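Local coordinates for protein beta-glucuronidase (uncultured Clostridium sp., PDB 6U7J) that hydrolyses beta-D-glucuronides as a gut bacterial beta-glucuronidase of glycoside hydrolase family 2, releasing glucuronic acid, and probably reactivates estrogens from their conjugates, at residues N62-D67 / S310-K315; E69-V74 / T558-K563; T284-L287 / F292-N295; A538-D543 / R587-K592. All coordinates share one frame; numbering follows the deposited sequence.

Contact 1 of 4, residues N62-D67 / S310-K315; sequences NDITTD and SDIRGK
Ile64 lays the tip of its side chain against the turn made by residues 310-315, its CD1 lying 3.7 Å from the carbonyl O of Ile312 and 4.1 Å from Ile312 CG2. The two isoleucine side chains cross at about a right angle and touch through one methyl of each. With chi1 near -58°, Ile64 holds CG1 beside its own backbone N, and this branch carries CD1 to the turn. The preceding residue adds its CB, as Asp63 CB rests 3.4 Å from Ile312 O, while its carboxylate turns away from that carbonyl, toward a water.

Two waters complete the join. One accepts from Asp63 N at 2.7 Å and donates to Ile312 O at 2.8 Å. The second donates to both Asp63 OD2 and Ser310 O and accepts from Gly314 N, tying the acidic side chain to polar backbone atoms on both limbs of the turn. An aspartate suits this place because its carboxylate accepts from that water and also from the hydroxyl of Tyr181. The turn is itself closed by a bond of 3.0 Å from Ser310 N to Gly314 O, and Gly314 adopts a positive phi, a conformation that glycine takes readily.

Leu321 and Val323 of the second subunit pack on Ile312 and Ile64, so the small apolar patch continues across the subunit boundary. The contact is a water-mediated loop-to-loop junction between the sugar-binding domain and the TIM barrel domain of a family 2 glycoside hydrolase, placed where two subunits meet.

Contact 2 of 4, residues E69-V74 / T558-K563; sequences ELRDHV and TAFGLK
Arg71 turns one face of its guanidinium to the rim of the Phe560 ring, whose CZ sits 3.4 Å above the guanidinium plane and over its centre. The two planes are 69° apart, so the ring meets the cation edge-on: Arg71 NE is 3.5 Å from Phe560 CZ and lies near the plane of the ring. Asp72 comes to the same rim, with OD1 3.7 Å from Phe560 CE2, its carboxylate standing 75° from the ring.

Behind this first shell, Arg71 grips the neighbouring Asp72 side-on. NE gives a nearly straight bond of 2.8 Å to Asp72 OD1, approaching from above the carboxylate plane, and NH2 reaches OD2 at 3.1 Å on its syn side. The bend of the arginine chain at chi3 (67°) brings the NE edge of the guanidinium alongside the carboxylate of Asp72, and the two bonds there limit its rotation. Gln68 NE2 is a further partner of Asp72 OD2, and Arg71 NH1 bonds to the carbonyl of Glu520 of the third subunit, whose Val521 packs on both Arg71 and Phe560.

Arginine suits this place because its flat cation can offer a face to the phenylalanine while its N-H groups serve a carboxylate and a carbonyl. Since the guanidinium meets the ring's edge, little of a classical cation-pi attraction is to be expected; the aromatic C-H groups, slightly positive, probably find the nearby Asp72 oxygen the more favourable neighbour.

Contact 3 of 4, residues T284-L287 / F292-N295; sequences TIQL and FLIN
Strands 285-287 and 292-294 form an antiparallel hairpin, their short axes 4.8 Å apart and 159° from one another in direction. Gln286 and Leu293 are its hydrogen-bonded pair, with Gln286 N to Leu293 O at 2.9 Å and Leu293 N to Gln286 O at 2.7 Å; Ile285 with Ile294 and Leu287 with Phe292 are non-hydrogen-bonded pairs. At the open end Asn295 N donates to Thr284 O at 2.8 Å. The Asn295 side chain then prolongs the pairing: its OD1 accepts from Thr284 N at 2.9 Å, the N-H arriving tilted from the carbonyl plane.

On the face carrying Ile285, Leu287, Phe292 and Ile294, the Phe292 ring is the central piece. Leu287 CD1 lies over one face of it, 4.1 Å from the centroid and displaced toward the rim, a CH-pi contact. Ile285 CG2 approaches the same ring from the diagonally placed position, 4.0 Å from CE1. With CG anti to the backbone N (chi1 -168°), the phenyl group leans toward the partner strand, where both Leu287 and Ile285 reach it from the same side of its plane. Beyond the hairpin the ring meets Phe301 edge-to-face and, like Ile285, packs on Val410 of a barrel strand. Gln286 and Leu293 point the same way from the other face, running side by side.

Asparagine serves well at position 295 because one amide does two tasks: OD1 stands in for a backbone acceptor, while ND2 bonds to the carbonyl of Trp257 and to Gln258 OE1. The chemistry therefore divides between directional polar bonds that set the strand pairing and apolar contacts that fasten one face to the barrel.

Contact 4 of 4, residues A538-D543 / R587-K592; sequences AMDECD and RERWRK
Asp540 and Arg589 meet in a two-pronged salt bridge, the guanidinium gripping the carboxylate end-on with NH1 and NH2. Arg589 NH2 donates to Asp540 OD2 at 2.8 Å, using the syn lone pair of that oxygen, and Arg589 NH1 reaches Asp540 OD1 at 3.0 Å, also from the syn side but further out of the carboxylate plane. Both N-H groups point almost straight at their acceptors, at 166° and 164°. The carboxylate carbon lies in the guanidinium plane, yet the two groups are twisted by 34°, so this familiar pairing is not quite flat.

The side chains come from opposite directions and span the distance between the backbones, the CA atoms of Asp540 and Arg589 being 11.5 Å apart. Arg589 covers most of it by staying extended from CG to NE, whereas the short Asp540 needs only to face it from the last turn of helix 525-540. A long, flexible arginine and a compact aspartate therefore suit the two places.

Glu548, on strand 545-551, also takes a bond from Arg589 NH1, and its other oxygen accepts from Trp590 NE1. Met539, the neighbour of Asp540, packs on Val545 and Glu548 of that strand, while Trp590 reaches Ile550.

The bridge thus links two helices of the TIM barrel domain near the protein surface. With two carboxylates around it, the Arg589 guanidinium would be expected to remain charged, and solvent probably weakens the attraction without abolishing its directional bonds.

How the contacts relate
Contacts 1 and 2 are neighbours, with centres about 12 Å apart; Asn62 ND2 probably bonds to Arg71 O between them, and both join the sugar-binding domain to loops of the TIM barrel domain beside other subunits. Contacts 3 and 4 both belong to the TIM barrel domain, their centres about 21 Å apart, without touching each other or another chain. Centres of the two groups are about 38 to 43 Å apart. Along the chain, contact 3 is nested inside the loops closed by contacts 1 and 2, which cross each other, while contact 4 follows contacts 1 and 3. Contacts 1 and 2 thus join domains near subunit boundaries, contact 3 is a hairpin across the chain's centre from them, and contact 4 ties two barrel-domain helices.

Contact 1 of 4, residues N62-D67 / S310-K315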
# COMPACT_ATOMS: atom_id res chain seq x y z
N ASN B 62 22.57 11.80 -3.59
CA ASN B 62 21.31 12.37 -4.07
C ASN B 62 20.14 12.12 -3.12
O ASN B 62 19.24 12.96 -3.05
CB ASN B 62 20.99 11.83 -5.45
CG ASN B 62 22.15 11.98 -6.42
OD1 ASN B 62 23.08 11.16 -6.45
ND2 ASN B 62 22.10 13.00 -7.24
N ASP B 63 20.11 11.01 -2.38
CA ASP B 63 18.95 10.71 -1.54
C ASP B 63 19.22 10.89 -0.04
O ASP B 63 18.41 10.48 0.79
CB ASP B 63 18.44 9.30 -1.81
CG ASP B 63 17.83 9.16 -3.20
OD1 ASP B 63 17.54 10.21 -3.84
OD2 ASP B 63 17.65 8.00 -3.64
N ILE B 64 20.34 11.52 0.32
CA ILE B 64 20.67 11.69 1.73
C ILE B 64 19.93 12.88 2.34
O ILE B 64 19.46 12.81 3.48
CB ILE B 64 22.20 11.85 1.87
CG1 ILE B 64 22.90 10.63 1.28
CG2 ILE B 64 22.58 12.07 3.33
CD1 ILE B 64 22.84 9.41 2.17
N THR B 65 19.85 14.00 1.63
CA THR B 65 19.29 15.20 2.23
C THR B 65 17.81 15.33 1.86
O THR B 65 17.25 14.54 1.10
CB THR B 65 20.07 16.46 1.83
OG1 THR B 65 19.87 16.75 0.45
CG2 THR B 65 21.59 16.29 2.11
N THR B 66 17.19 16.36 2.42
CA THR B 66 15.80 16.69 2.15
C THR B 66 15.69 17.75 1.06
O THR B 66 14.59 18.25 0.80
CB THR B 66 15.14 17.15 3.45
OG1 THR B 66 15.80 18.32 3.92
CG2 THR B 66 15.31 16.08 4.52
N ASP B 67 16.78 18.04 0.38
CA ASP B 67 16.89 19.18 -0.52
C ASP B 67 16.74 18.74 -1.97
O ASP B 67 17.57 17.97 -2.47
CB ASP B 67 18.24 19.86 -0.30
CG ASP B 67 18.44 20.99 -1.24
OD1 ASP B 67 17.46 21.72 -1.50
OD2 ASP B 67 19.58 21.13 -1.73
N SER B 310 19.82 0.86 -3.83
CA SER B 310 19.03 0.53 -2.66
C SER B 310 18.57 1.84 -2.02
O SER B 310 19.00 2.92 -2.43
CB SER B 310 19.80 -0.32 -1.65
OG SER B 310 20.91 0.40 -1.15
N ASP B 311 17.69 1.72 -1.03
CA ASP B 311 17.15 2.91 -0.38
C ASP B 311 18.27 3.74 0.24
O ASP B 311 19.29 3.21 0.69
CB ASP B 311 16.13 2.53 0.69
CG ASP B 311 14.82 1.98 0.11
OD1 ASP B 311 14.44 2.35 -1.02
OD2 ASP B 311 14.16 1.19 0.81
N ILE B 312 18.07 5.06 0.23
CA ILE B 312 18.87 6.04 0.95
C ILE B 312 20.25 6.28 0.33
O ILE B 312 20.59 7.43 0.03
CB ILE B 312 19.00 5.67 2.43
CG1 ILE B 312 17.60 5.64 3.06
CG2 ILE B 312 19.92 6.67 3.13
CD1 ILE B 312 17.57 5.15 4.46
N ARG B 313 21.04 5.22 0.15
CA ARG B 313 22.44 5.34 -0.28
C ARG B 313 22.64 5.32 -1.79
O ARG B 313 23.79 5.34 -2.25
CB ARG B 313 23.28 4.21 0.33
CG ARG B 313 22.88 2.84 -0.19
CD ARG B 313 23.67 1.68 0.41
NE ARG B 313 24.32 2.01 1.68
CZ ARG B 313 23.71 2.00 2.86
NH1 ARG B 313 22.42 1.72 2.94
NH2 ARG B 313 24.40 2.29 3.95
N GLY B 314 21.57 5.23 -2.58
CA GLY B 314 21.70 5.20 -4.03
C GLY B 314 22.45 3.97 -4.54
O GLY B 314 22.08 2.83 -4.25
N LYS B 315 23.51 4.21 -5.31
CA LYS B 315 24.38 3.17 -5.84
C LYS B 315 25.54 2.83 -4.92
O LYS B 315 26.50 2.19 -5.36
CB LYS B 315 24.93 3.58 -7.21
CG LYS B 315 23.89 4.21 -8.15
CD LYS B 315 24.38 4.21 -9.58
CE LYS B 315 24.32 2.81 -10.18
NZ LYS B 315 22.91 2.34 -10.39
O HOH W 1 21.83 9.01 -1.87
O HOH W 2 18.73 5.71 -2.44

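Contact 2 of 4, residues E69-V74 / T558-K563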
# COMPACT_ATOMS: atom_id res chain seq x y z
N GLU B 69 17.23 20.53 -4.65
CA GLU B 69 18.28 21.06 -5.51
C GLU B 69 19.52 20.18 -5.50
O GLU B 69 20.20 20.04 -6.53
CB GLU B 69 18.64 22.48 -5.09
CG GLU B 69 17.63 23.50 -5.56
CD GLU B 69 17.46 24.63 -4.58
OE1 GLU B 69 16.52 24.57 -3.75
OE2 GLU B 69 18.27 25.59 -4.65
N LEU B 70 19.85 19.58 -4.36
CA LEU B 70 20.97 18.65 -4.34
C LEU B 70 20.61 17.33 -5.05
O LEU B 70 21.41 16.80 -5.83
CB LEU B 70 21.43 18.41 -2.91
CG LEU B 70 22.65 17.49 -2.80
CD1 LEU B 70 23.82 18.05 -3.59
CD2 LEU B 70 23.05 17.25 -1.34
N ARG B 71 19.40 16.81 -4.82
CA ARG B 71 18.98 15.60 -5.52
C ARG B 71 19.09 15.75 -7.04
O ARG B 71 19.59 14.85 -7.72
CB ARG B 71 17.55 15.22 -5.12
CG ARG B 71 17.04 13.88 -5.74
CD ARG B 71 15.48 13.76 -5.67
NE ARG B 71 14.82 14.75 -6.53
CZ ARG B 71 13.56 15.20 -6.40
NH1 ARG B 71 12.77 14.76 -5.42
NH2 ARG B 71 13.10 16.10 -7.26
N ASP B 72 18.67 16.90 -7.57
CA ASP B 72 18.60 17.14 -9.01
C ASP B 72 19.83 17.89 -9.55
O ASP B 72 19.78 18.38 -10.68
CB ASP B 72 17.34 17.92 -9.35
CG ASP B 72 16.06 17.19 -8.94
OD1 ASP B 72 16.08 15.95 -8.73
OD2 ASP B 72 15.02 17.88 -8.83
N HIS B 73 20.90 17.98 -8.78
CA HIS B 73 22.07 18.78 -9.15
C HIS B 73 22.69 18.33 -10.48
O HIS B 73 22.87 17.14 -10.73
CB HIS B 73 23.10 18.70 -8.03
CG HIS B 73 24.38 19.45 -8.30
ND1 HIS B 73 24.46 20.82 -8.28
CD2 HIS B 73 25.63 19.00 -8.55
CE1 HIS B 73 25.70 21.19 -8.52
NE2 HIS B 73 26.44 20.11 -8.70
N VAL B 74 22.99 19.30 -11.34
CA VAL B 74 23.74 19.06 -12.57
C VAL B 74 25.10 19.75 -12.45
O VAL B 74 25.17 20.96 -12.25
CB VAL B 74 22.98 19.55 -13.81
CG1 VAL B 74 23.89 19.49 -15.04
CG2 VAL B 74 21.72 18.70 -14.03
N THR B 558 14.74 5.39 -10.98
CA THR B 558 14.93 5.88 -12.33
C THR B 558 14.80 7.40 -12.35
O THR B 558 14.25 8.01 -11.42
CB THR B 558 13.88 5.33 -13.32
OG1 THR B 558 12.60 5.91 -13.00
CG2 THR B 558 13.78 3.82 -13.26
N ALA B 559 15.30 8.01 -13.42
CA ALA B 559 14.94 9.39 -13.70
C ALA B 559 13.41 9.52 -13.74
O ALA B 559 12.70 8.57 -14.07
CB ALA B 559 15.57 9.85 -15.01
N PHE B 560 12.91 10.69 -13.35
CA PHE B 560 11.47 10.88 -13.25
C PHE B 560 10.81 10.82 -14.62
O PHE B 560 11.34 11.36 -15.60
CB PHE B 560 11.14 12.22 -12.59
CG PHE B 560 11.84 12.43 -11.30
CD1 PHE B 560 11.68 11.53 -10.26
CD2 PHE B 560 12.68 13.51 -11.13
CE1 PHE B 560 12.35 11.70 -9.07
CE2 PHE B 560 13.35 13.70 -9.94
CZ PHE B 560 13.19 12.79 -8.91
N GLY B 561 9.64 10.18 -14.68
CA GLY B 561 8.86 10.08 -15.91
C GLY B 561 7.52 9.44 -15.64
O GLY B 561 7.34 8.69 -14.67
N LEU B 562 6.56 9.71 -16.53
CA LEU B 562 5.17 9.34 -16.27
C LEU B 562 4.90 7.84 -16.34
O LEU B 562 3.78 7.41 -16.02
CB LEU B 562 4.27 10.08 -17.26
CG LEU B 562 4.31 11.62 -17.18
CD1 LEU B 562 3.06 12.24 -17.79
CD2 LEU B 562 4.46 12.10 -15.77
N LYS B 563 5.87 7.04 -16.75
CA LYS B 563 5.73 5.59 -16.75
C LYS B 563 6.45 4.93 -15.60
O LYS B 563 6.48 3.70 -15.52
CB LYS B 563 6.23 5.01 -18.06
CG LYS B 563 5.38 5.37 -19.26
CD LYS B 563 5.91 4.70 -20.52
CE LYS B 563 5.47 5.44 -21.78
NZ LYS B 563 6.62 5.56 -22.75

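Contact 3 of 4, residues T284-L287 / F292-N295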
# COMPACT_ATOMS: atom_id res chain seq x y z
N THR B 284 36.66 -24.43 -17.53
CA THR B 284 36.70 -24.20 -18.96
C THR B 284 35.36 -23.72 -19.48
O THR B 284 34.30 -24.06 -18.93
CB THR B 284 37.08 -25.47 -19.71
OG1 THR B 284 36.00 -26.42 -19.60
CG2 THR B 284 38.34 -26.07 -19.13
N ILE B 285 35.42 -22.96 -20.57
CA ILE B 285 34.25 -22.45 -21.27
C ILE B 285 34.36 -22.83 -22.73
O ILE B 285 35.38 -22.56 -23.36
CB ILE B 285 34.15 -20.92 -21.17
CG1 ILE B 285 34.18 -20.45 -19.72
CG2 ILE B 285 32.91 -20.44 -21.93
CD1 ILE B 285 34.28 -18.95 -19.62
N GLN B 286 33.27 -23.37 -23.27
CA GLN B 286 33.19 -23.69 -24.69
C GLN B 286 31.75 -23.50 -25.17
O GLN B 286 30.80 -23.82 -24.46
CB GLN B 286 33.65 -25.12 -24.96
CG GLN B 286 33.50 -25.56 -26.41
CD GLN B 286 33.84 -27.02 -26.58
OE1 GLN B 286 34.79 -27.52 -25.97
NE2 GLN B 286 33.07 -27.73 -27.40
N LEU B 287 31.61 -23.01 -26.40
CA LEU B 287 30.31 -22.79 -27.01
C LEU B 287 30.10 -23.75 -28.18
O LEU B 287 31.04 -24.05 -28.93
CB LEU B 287 30.17 -21.35 -27.50
CG LEU B 287 29.50 -20.44 -26.47
CD1 LEU B 287 30.46 -20.27 -25.30
CD2 LEU B 287 29.15 -19.11 -27.09
N PHE B 292 26.03 -23.74 -24.09
CA PHE B 292 27.04 -22.95 -23.40
C PHE B 292 27.64 -23.92 -22.40
O PHE B 292 26.98 -24.27 -21.41
CB PHE B 292 26.42 -21.72 -22.74
CG PHE B 292 27.42 -20.71 -22.26
CD1 PHE B 292 28.22 -20.97 -21.16
CD2 PHE B 292 27.56 -19.49 -22.91
CE1 PHE B 292 29.15 -20.04 -20.72
CE2 PHE B 292 28.49 -18.56 -22.46
CZ PHE B 292 29.28 -18.83 -21.38
N LEU B 293 28.85 -24.40 -22.66
CA LEU B 293 29.42 -25.49 -21.88
C LEU B 293 30.44 -24.93 -20.89
O LEU B 293 31.32 -24.16 -21.28
CB LEU B 293 30.09 -26.52 -22.79
CG LEU B 293 29.22 -27.14 -23.88
CD1 LEU B 293 30.04 -28.12 -24.70
CD2 LEU B 293 28.01 -27.84 -23.28
N ILE B 294 30.30 -25.32 -19.64
CA ILE B 294 31.24 -24.95 -18.58
C ILE B 294 31.75 -26.26 -17.98
O ILE B 294 30.95 -27.08 -17.51
CB ILE B 294 30.58 -24.08 -17.50
CG1 ILE B 294 30.19 -22.72 -18.07
CG2 ILE B 294 31.50 -23.92 -16.30
CD1 ILE B 294 29.20 -21.97 -17.21
N ASN B 295 33.07 -26.44 -18.02
CA ASN B 295 33.66 -27.72 -17.64
C ASN B 295 33.00 -28.86 -18.40
O ASN B 295 32.65 -29.90 -17.83
CB ASN B 295 33.57 -27.93 -16.13
CG ASN B 295 34.37 -26.90 -15.38
OD1 ASN B 295 35.42 -26.47 -15.84
ND2 ASN B 295 33.87 -26.48 -14.21
O HOH W 3 33.43 -26.34 -21.05

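Contact 4 of 4, residues A538-D543 / R587-K592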
# COMPACT_ATOMS: atom_id res chain seq x y z
N ALA B 538 7.29 -19.80 -24.38
CA ALA B 538 7.91 -19.63 -25.69
C ALA B 538 9.33 -20.21 -25.69
O ALA B 538 9.69 -20.99 -26.58
CB ALA B 538 7.93 -18.15 -26.07
N MET B 539 10.14 -19.84 -24.70
CA MET B 539 11.52 -20.29 -24.67
C MET B 539 11.61 -21.80 -24.48
O MET B 539 12.53 -22.44 -24.99
CB MET B 539 12.28 -19.58 -23.56
CG MET B 539 12.29 -18.06 -23.68
SD MET B 539 13.20 -17.35 -22.28
CE MET B 539 11.84 -16.62 -21.35
N ASP B 540 10.67 -22.38 -23.73
CA ASP B 540 10.70 -23.82 -23.52
C ASP B 540 10.48 -24.60 -24.81
O ASP B 540 10.85 -25.78 -24.86
CB ASP B 540 9.65 -24.19 -22.47
CG ASP B 540 10.11 -23.89 -21.07
OD1 ASP B 540 11.33 -23.63 -20.88
OD2 ASP B 540 9.27 -23.92 -20.14
N GLU B 541 9.93 -23.98 -25.84
CA GLU B 541 9.74 -24.65 -27.13
C GLU B 541 10.88 -24.40 -28.11
O GLU B 541 10.77 -24.81 -29.27
CB GLU B 541 8.41 -24.21 -27.75
CG GLU B 541 7.23 -24.71 -26.95
CD GLU B 541 5.88 -24.41 -27.58
OE1 GLU B 541 5.83 -23.90 -28.72
OE2 GLU B 541 4.87 -24.69 -26.90
N CYS B 542 11.96 -23.75 -27.69
CA CYS B 542 13.10 -23.43 -28.54
C CYS B 542 14.34 -24.09 -27.98
O CYS B 542 14.79 -23.74 -26.88
CB CYS B 542 13.30 -21.92 -28.63
SG CYS B 542 11.91 -21.03 -29.37
N ASP B 543 14.93 -25.01 -28.74
CA ASP B 543 16.09 -25.77 -28.25
C ASP B 543 17.39 -24.98 -28.30
O ASP B 543 18.41 -25.46 -27.79
CB ASP B 543 16.25 -27.08 -29.04
CG ASP B 543 16.58 -26.88 -30.53
OD1 ASP B 543 16.54 -25.74 -31.04
OD2 ASP B 543 16.89 -27.89 -31.20
N ARG B 587 10.50 -19.42 -8.50
CA ARG B 587 11.28 -20.36 -7.71
C ARG B 587 10.93 -21.81 -8.05
O ARG B 587 11.82 -22.65 -8.25
CB ARG B 587 11.08 -20.10 -6.21
CG ARG B 587 11.84 -21.08 -5.31
CD ARG B 587 11.88 -20.69 -3.82
NE ARG B 587 11.01 -21.56 -3.02
CZ ARG B 587 11.40 -22.39 -2.06
NH1 ARG B 587 10.49 -23.13 -1.45
NH2 ARG B 587 12.67 -22.50 -1.70
N GLU B 588 9.63 -22.12 -8.13
CA GLU B 588 9.23 -23.50 -8.42
C GLU B 588 9.74 -23.95 -9.78
O GLU B 588 10.17 -25.10 -9.94
CB GLU B 588 7.70 -23.65 -8.35
CG GLU B 588 7.13 -23.53 -6.93
CD GLU B 588 7.65 -24.60 -5.97
OE1 GLU B 588 7.36 -25.80 -6.20
OE2 GLU B 588 8.32 -24.24 -4.98
N ARG B 589 9.72 -23.07 -10.78
CA ARG B 589 10.31 -23.43 -12.06
C ARG B 589 11.83 -23.62 -11.95
O ARG B 589 12.36 -24.69 -12.28
CB ARG B 589 9.96 -22.37 -13.09
CG ARG B 589 10.71 -22.47 -14.40
CD ARG B 589 10.28 -21.31 -15.26
NE ARG B 589 11.05 -21.16 -16.50
CZ ARG B 589 10.83 -21.86 -17.60
NH1 ARG B 589 11.57 -21.64 -18.68
NH2 ARG B 589 9.89 -22.79 -17.62
N TRP B 590 12.56 -22.60 -11.48
CA TRP B 590 14.02 -22.68 -11.54
C TRP B 590 14.58 -23.77 -10.63
O TRP B 590 15.59 -24.39 -10.96
CB TRP B 590 14.66 -21.34 -11.17
CG TRP B 590 14.58 -20.31 -12.27
CD1 TRP B 590 14.21 -20.50 -13.57
CD2 TRP B 590 14.88 -18.91 -12.15
NE1 TRP B 590 14.24 -19.32 -14.26
CE2 TRP B 590 14.66 -18.32 -13.41
CE3 TRP B 590 15.31 -18.10 -11.09
CZ2 TRP B 590 14.85 -16.96 -13.65
CZ3 TRP B 590 15.49 -16.74 -11.33
CH2 TRP B 590 15.28 -16.19 -12.59
N ARG B 591 13.94 -24.04 -9.49
CA ARG B 591 14.45 -25.09 -8.62
C ARG B 591 14.23 -26.48 -9.21
O ARG B 591 14.92 -27.42 -8.79
CB ARG B 591 13.81 -25.00 -7.23
CG ARG B 591 14.38 -23.84 -6.41
CD ARG B 591 14.12 -23.98 -4.92
NE ARG B 591 15.15 -23.29 -4.15
CZ ARG B 591 16.19 -23.90 -3.56
NH1 ARG B 591 17.08 -23.19 -2.89
NH2 ARG B 591 16.32 -25.22 -3.65
N LYS B 592 13.31 -26.64 -10.16
CA LYS B 592 13.14 -27.94 -10.79
C LYS B 592 13.97 -28.09 -12.06
O LYS B 592 14.06 -29.20 -12.59
CB LYS B 592 11.67 -28.22 -11.11
CG LYS B 592 10.83 -28.71 -9.90
CD LYS B 592 10.89 -27.74 -8.70
CE LYS B 592 10.07 -28.20 -7.50
NZ LYS B 592 10.87 -29.12 -6.64